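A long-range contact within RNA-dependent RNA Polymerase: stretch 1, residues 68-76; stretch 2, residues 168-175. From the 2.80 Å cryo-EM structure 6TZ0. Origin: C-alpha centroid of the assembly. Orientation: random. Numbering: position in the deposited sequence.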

# COMPACT_ATOMS: atom_id res chain seq x y z
N THR A 68 -33.78 0.99 -29.91
CA THR A 68 -33.74 2.16 -30.79
C THR A 68 -32.57 3.04 -30.38
O THR A 68 -32.39 3.33 -29.19
CB THR A 68 -35.05 2.95 -30.70
OG1 THR A 68 -36.14 2.11 -31.10
CG2 THR A 68 -35.03 4.17 -31.61
N VAL A 69 -31.77 3.46 -31.36
CA VAL A 69 -30.64 4.35 -31.10
C VAL A 69 -31.17 5.72 -30.70
O VAL A 69 -31.91 6.36 -31.46
CB VAL A 69 -29.73 4.45 -32.33
CG1 VAL A 69 -28.62 5.45 -32.08
CG2 VAL A 69 -29.15 3.09 -32.69
N THR A 70 -30.81 6.16 -29.50
CA THR A 70 -31.31 7.40 -28.92
C THR A 70 -30.14 8.16 -28.29
O THR A 70 -29.39 7.59 -27.49
CB THR A 70 -32.38 7.12 -27.86
OG1 THR A 70 -33.47 6.42 -28.46
CG2 THR A 70 -32.89 8.41 -27.25
N ILE A 71 -29.99 9.42 -28.66
CA ILE A 71 -28.95 10.29 -28.13
C ILE A 71 -29.63 11.55 -27.58
O ILE A 71 -30.36 12.20 -28.33
CB ILE A 71 -27.89 10.66 -29.17
CG1 ILE A 71 -27.15 9.40 -29.62
CG2 ILE A 71 -26.89 11.64 -28.60
CD1 ILE A 71 -26.22 9.61 -30.75
N PRO A 72 -29.43 11.91 -26.33
CA PRO A 72 -30.14 13.05 -25.75
C PRO A 72 -29.60 14.38 -26.25
O PRO A 72 -28.52 14.47 -26.83
CB PRO A 72 -29.91 12.88 -24.25
CG PRO A 72 -28.62 12.15 -24.16
CD PRO A 72 -28.59 11.22 -25.33
N ASN A 73 -30.38 15.43 -25.99
CA ASN A 73 -30.05 16.76 -26.50
C ASN A 73 -28.88 17.37 -25.75
O ASN A 73 -28.16 18.22 -26.30
CB ASN A 73 -31.27 17.66 -26.41
CG ASN A 73 -31.18 18.87 -27.33
OD1 ASN A 73 -30.25 19.00 -28.12
ND2 ASN A 73 -32.15 19.76 -27.21
N GLU A 74 -28.64 16.95 -24.51
CA GLU A 74 -27.56 17.50 -23.70
C GLU A 74 -26.18 17.08 -24.19
O GLU A 74 -25.19 17.70 -23.79
CB GLU A 74 -27.73 17.08 -22.24
CG GLU A 74 -28.93 17.67 -21.52
CD GLU A 74 -30.20 16.87 -21.72
OE1 GLU A 74 -30.15 15.81 -22.38
OE2 GLU A 74 -31.25 17.29 -21.20
N ILE A 75 -26.09 16.06 -25.02
CA ILE A 75 -24.81 15.63 -25.57
C ILE A 75 -24.50 16.35 -26.87
O ILE A 75 -23.38 16.84 -27.07
CB ILE A 75 -24.81 14.10 -25.75
CG1 ILE A 75 -25.03 13.41 -24.41
CG2 ILE A 75 -23.51 13.61 -26.37
CD1 ILE A 75 -23.95 13.70 -23.40
N THR A 76 -25.48 16.44 -27.78
CA THR A 76 -25.26 17.15 -29.04
C THR A 76 -25.28 18.66 -28.84
O THR A 76 -24.53 19.38 -29.51
CB THR A 76 -26.31 16.73 -30.07
OG1 THR A 76 -27.61 17.06 -29.57
CG2 THR A 76 -26.23 15.24 -30.33
N ARG A 168 -21.35 1.51 -35.50
CA ARG A 168 -20.92 2.46 -36.53
C ARG A 168 -21.77 3.72 -36.52
O ARG A 168 -21.24 4.83 -36.65
CB ARG A 168 -20.97 1.82 -37.92
CG ARG A 168 -20.11 0.59 -38.08
CD ARG A 168 -18.66 0.90 -37.82
NE ARG A 168 -18.06 1.83 -38.76
CZ ARG A 168 -17.43 1.47 -39.87
NH1 ARG A 168 -17.32 0.19 -40.18
NH2 ARG A 168 -16.90 2.39 -40.66
N THR A 169 -23.08 3.57 -36.34
CA THR A 169 -23.95 4.74 -36.28
C THR A 169 -23.73 5.52 -35.00
O THR A 169 -23.85 6.75 -35.01
CB THR A 169 -25.41 4.34 -36.41
OG1 THR A 169 -25.79 3.57 -35.27
CG2 THR A 169 -25.60 3.51 -37.65
N TYR A 170 -23.40 4.85 -33.89
CA TYR A 170 -23.01 5.58 -32.69
C TYR A 170 -21.72 6.37 -32.89
O TYR A 170 -21.64 7.54 -32.47
CB TYR A 170 -22.87 4.64 -31.49
CG TYR A 170 -24.17 4.36 -30.78
CD1 TYR A 170 -24.72 5.31 -29.92
CD2 TYR A 170 -24.85 3.17 -30.96
CE1 TYR A 170 -25.90 5.07 -29.27
CE2 TYR A 170 -26.04 2.93 -30.31
CZ TYR A 170 -26.56 3.88 -29.46
OH TYR A 170 -27.74 3.65 -28.81
N VAL A 171 -20.71 5.77 -33.53
CA VAL A 171 -19.45 6.47 -33.79
C VAL A 171 -19.67 7.67 -34.71
O VAL A 171 -19.14 8.76 -34.47
CB VAL A 171 -18.40 5.49 -34.37
CG1 VAL A 171 -17.19 6.22 -34.92
CG2 VAL A 171 -17.93 4.53 -33.30
N LYS A 172 -20.53 7.51 -35.72
CA LYS A 172 -20.77 8.62 -36.65
C LYS A 172 -21.62 9.71 -36.01
O LYS A 172 -21.36 10.90 -36.22
CB LYS A 172 -21.43 8.10 -37.93
CG LYS A 172 -21.53 9.14 -39.02
CD LYS A 172 -22.25 8.62 -40.24
CE LYS A 172 -21.39 7.67 -41.03
NZ LYS A 172 -22.05 7.28 -42.31
N LEU A 173 -22.62 9.35 -35.21
CA LEU A 173 -23.44 10.37 -34.58
C LEU A 173 -22.74 11.06 -33.42
O LEU A 173 -23.16 12.15 -33.03
CB LEU A 173 -24.75 9.77 -34.09
CG LEU A 173 -25.82 9.39 -35.10
CD1 LEU A 173 -26.95 8.68 -34.40
CD2 LEU A 173 -26.31 10.63 -35.81
N LEU A 174 -21.70 10.46 -32.84
CA LEU A 174 -21.01 11.12 -31.74
C LEU A 174 -19.73 11.84 -32.16
O LEU A 174 -19.35 12.81 -31.50
CB LEU A 174 -20.68 10.12 -30.64
CG LEU A 174 -21.84 9.55 -29.82
CD1 LEU A 174 -21.37 8.43 -28.92
CD2 LEU A 174 -22.51 10.63 -29.00
N PHE A 175 -19.06 11.41 -33.22
CA PHE A 175 -17.71 11.91 -33.48
C PHE A 175 -17.49 12.48 -34.87
O PHE A 175 -16.37 12.89 -35.17
CB PHE A 175 -16.69 10.79 -33.23
CG PHE A 175 -16.81 10.15 -31.89
CD1 PHE A 175 -16.41 10.82 -30.75
CD2 PHE A 175 -17.31 8.86 -31.77
CE1 PHE A 175 -16.53 10.22 -29.51
CE2 PHE A 175 -17.43 8.27 -30.53
CZ PHE A 175 -17.04 8.95 -29.40

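Apolar side chains hold an extended segment and the start of a helix (stretch 1) against one side of the helix 168-175; no hydrogen bond crosses between them, and 341 Å² is buried, both sides summed. At the centre, Val 69 and Ile 71 point toward the helix, while Thr 70 between them points away, the alternation expected of an extended backbone. Val 69 CG1 lies over one face of the Tyr 170 ring, 4.0 Å from its centroid and 24° off the ring normal, a CH-pi contact whose closest pair is Val 69 CG1 to Tyr 170 CZ at 3.7 Å. The tyrosine leaves the helix sideways, but its long side chain (chi1 -85°) brings the ring to the valine. The same methyl, Val 69 CG1, also meets Leu 173 CD1 at 4.3 Å, so the compact, branched valine touches residues three apart, nearly one helical turn. Ile 71, with chi1 m and chi2 t, extends CD1 to 3.7 Å from Leu 173 CB and to 4.2 Å from Leu 174 CD2. Farther along, past Pro 72 at the N-cap position, the short helix 73-76 points buried Ile 75 toward stretch 2, and Ile 75 CG2 packs on Leu 174 CD2 at 4.1 Å. Leu 174 CD2 is thus the closest atom of that residue to both isoleucines. Helical hydrogen bonds, Leu 173 N to Thr 169 O and Leu 174 N to Tyr 170 O, both 2.9 Å, help set the spacing of these side chains. Polar atoms lie at the margin. Thr 169 OG1 approaches Val 69 CG2 at 4.3 Å, and Tyr 170 OH stands 4.0 Å from Thr 70 N; both hydroxyls are hydrogen-bonded outside the two stretches. Thr 70, exposed, instead gives a weak hydrogen bond from OG1 to Thr 68 O at 3.4 Å.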